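Local coordinates for hydroquinone dioxygenase small subunit (PDB 4ZXA) that forms, together with the large subunit, the two-subunit hydroquinone 1,2-dioxygenase PnpCD, a cupin-family enzyme of the hydroquinone pathway that depends on iron(II), at the interface of chains A and B. Sequence-based numbering; all coordinates share one arbitrary frame. Chains: chain A, Hydroquinone dioxygenase small subunit; chain B, Hydroquinone dioxygenase large subunit.

The interface of chains A and B. Residues chain A 38-40, 55, 149; chain B 265, 292-294.
A:Ser38 and A:Asn39 lie antiparallel to B:Val294 and B:Asp293, forming an intermolecular beta-bridge interface that joins the small and large subunits of this cupin-family dioxygenase. The short strand 38-39 of the small subunit pairs with strand 293-297 of the large subunit through backbone bonds. A:Ser38 and B:Val294 bond in both directions: N of B:Val294 gives its hydrogen to O of A:Ser38 at 2.8 Å, and N of A:Ser38 returns a longer bond of 3.1 Å to O of B:Val294. Two residues on, where strand 38-39 gives way to helix 40-45, N of A:Ile40 donates to O of B:Gly292 at 2.9 Å; this ties the helix's first residue to the loop just ahead of the large-subunit strand.

Beside the backbone pairs, the amide of A:Asn39 reaches the carboxylate of B:Asp293, its ND2 lying 2.6 Å from OD1 in a nearly straight bond. CG of A:Asn39 is anti to the backbone N (chi1 178°), which carries the amide out to the acid. The two flat groups are turned 80° against each other: OD1 lies close to the amide plane, whereas ND2 meets OD1 on its anti side, 31° out of the carboxylate plane.

B:Val294 turns its two methyls to different partners. CG2 packs against CG2 of A:Ile40 at 3.8 Å, the two side chains crossing at about a right angle, while CG1 lies beside the backbone carbonyl O of A:Val55, 3.4 Å away. The other branch of A:Ile40, CG1, rests on B:Gly292, 3.9 Å from its CA. Farther along, CD1 of A:Leu149 faces CG2 of B:Ile265 across a looser 4.5 Å.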
ATOM      1  N   SER A  38     -20.869  22.254   5.016  1.00 24.65           N
ATOM      2  CA  SER A  38     -21.779  22.954   4.113  1.00 26.98           C
ATOM      3  C   SER A  38     -21.227  22.995   2.691  1.00 25.57           C
ATOM      4  O   SER A  38     -20.215  22.376   2.393  1.00 24.80           O
ATOM      5  CB  SER A  38     -22.052  24.371   4.612  1.00 26.24           C
ATOM      6  OG  SER A  38     -20.919  25.197   4.435  1.00 26.74           O
ATOM      7  N   ASN A  39     -21.903  23.725   1.811  1.00 26.45           N
ATOM      8  CA  ASN A  39     -21.449  23.881   0.431  1.00 24.90           C
ATOM      9  C   ASN A  39     -21.703  25.316  -0.017  1.00 24.00           C
ATOM     10  O   ASN A  39     -22.825  25.803   0.080  1.00 25.27           O
ATOM     11  CB  ASN A  39     -22.183  22.899  -0.471  1.00 23.46           C
ATOM     12  CG  ASN A  39     -21.798  23.047  -1.917  1.00 27.76           C
ATOM     13  OD1 ASN A  39     -22.141  24.043  -2.561  1.00 29.30           O
ATOM     14  ND2 ASN A  39     -21.093  22.049  -2.452  1.00 27.45           N
ATOM     15  N   ILE A  40     -20.665  25.997  -0.493  1.00 20.64           N
ATOM     16  CA  ILE A  40     -20.749  27.443  -0.704  1.00 23.92           C
ATOM     17  C   ILE A  40     -21.823  27.816  -1.743  1.00 28.73           C
ATOM     18  O   ILE A  40     -22.357  28.928  -1.747  1.00 26.04           O
ATOM     19  CB  ILE A  40     -19.388  28.068  -1.107  1.00 24.57           C
ATOM     20  CG1 ILE A  40     -18.856  27.453  -2.405  1.00 23.24           C
ATOM     21  CG2 ILE A  40     -18.358  27.911  -0.000  1.00 19.50           C
ATOM     22  CD1 ILE A  40     -17.710  28.248  -2.991  1.00 23.62           C
ATOM     23  N   VAL A  55     -18.964  30.426   6.778  1.00 24.14           N
ATOM     24  CA  VAL A  55     -18.959  28.994   6.476  1.00 26.45           C
ATOM     25  C   VAL A  55     -17.741  28.315   7.095  1.00 28.96           C
ATOM     26  O   VAL A  55     -17.682  27.093   7.184  1.00 30.05           O
ATOM     27  CB  VAL A  55     -19.027  28.718   4.949  1.00 24.86           C
ATOM     28  CG1 VAL A  55     -20.383  29.176   4.404  1.00 28.01           C
ATOM     29  CG2 VAL A  55     -17.917  29.443   4.215  1.00 22.77           C
ATOM     30  N   LEU A 149     -16.033  34.162  -2.279  1.00 24.12           N
ATOM     31  CA  LEU A 149     -15.458  33.692  -1.026  1.00 22.66           C
ATOM     32  C   LEU A 149     -14.577  34.785  -0.466  1.00 27.68           C
ATOM     33  O   LEU A 149     -13.653  35.265  -1.142  1.00 25.46           O
ATOM     34  CB  LEU A 149     -14.606  32.442  -1.239  1.00 22.50           C
ATOM     35  CG  LEU A 149     -15.261  31.071  -1.116  1.00 23.02           C
ATOM     36  CD1 LEU A 149     -14.274  29.993  -1.521  1.00 32.67           C
ATOM     37  CD2 LEU A 149     -15.720  30.828   0.285  1.00 26.09           C
TER
ATOM     38  N   ILE B 265     -11.838  23.389   1.990  1.00 26.51           N
ATOM     39  CA  ILE B 265     -12.835  23.831   1.001  1.00 22.21           C
ATOM     40  C   ILE B 265     -12.496  23.241  -0.359  1.00 22.23           C
ATOM     41  O   ILE B 265     -11.504  23.645  -0.980  1.00 21.05           O
ATOM     42  CB  ILE B 265     -12.812  25.332   0.776  1.00 23.24           C
ATOM     43  CG1 ILE B 265     -12.690  26.099   2.099  1.00 30.51           C
ATOM     44  CG2 ILE B 265     -14.041  25.754  -0.031  1.00 23.38           C
ATOM     45  CD1 ILE B 265     -13.983  26.390   2.772  1.00 32.56           C
ATOM     46  N   GLY B 292     -17.084  22.944  -4.143  1.00 20.43           N
ATOM     47  CA  GLY B 292     -17.836  23.837  -3.281  1.00 21.30           C
ATOM     48  C   GLY B 292     -18.033  23.388  -1.840  1.00 20.84           C
ATOM     49  O   GLY B 292     -18.455  24.175  -1.006  1.00 21.44           O
ATOM     50  N   ASP B 293     -17.734  22.134  -1.526  1.00 20.37           N
ATOM     51  CA  ASP B 293     -17.875  21.668  -0.145  1.00 22.32           C
ATOM     52  C   ASP B 293     -16.886  22.299   0.857  1.00 25.61           C
ATOM     53  O   ASP B 293     -15.723  22.593   0.534  1.00 20.61           O
ATOM     54  CB  ASP B 293     -17.807  20.148  -0.065  1.00 22.88           C
ATOM     55  CG  ASP B 293     -18.994  19.474  -0.731  1.00 30.15           C
ATOM     56  OD1 ASP B 293     -20.016  20.155  -0.980  1.00 32.52           O
ATOM     57  OD2 ASP B 293     -18.911  18.254  -0.992  1.00 27.98           O
ATOM     58  N   VAL B 294     -17.396  22.507   2.072  1.00 24.63           N
ATOM     59  CA  VAL B 294     -16.647  23.047   3.199  1.00 25.87           C
ATOM     60  C   VAL B 294     -16.744  22.085   4.383  1.00 25.52           C
ATOM     61  O   VAL B 294     -17.837  21.699   4.801  1.00 26.36           O
ATOM     62  CB  VAL B 294     -17.220  24.388   3.660  1.00 24.22           C
ATOM     63  CG1 VAL B 294     -16.477  24.856   4.894  1.00 24.41           C
ATOM     64  CG2 VAL B 294     -17.120  25.399   2.558  1.00 20.53           C
TER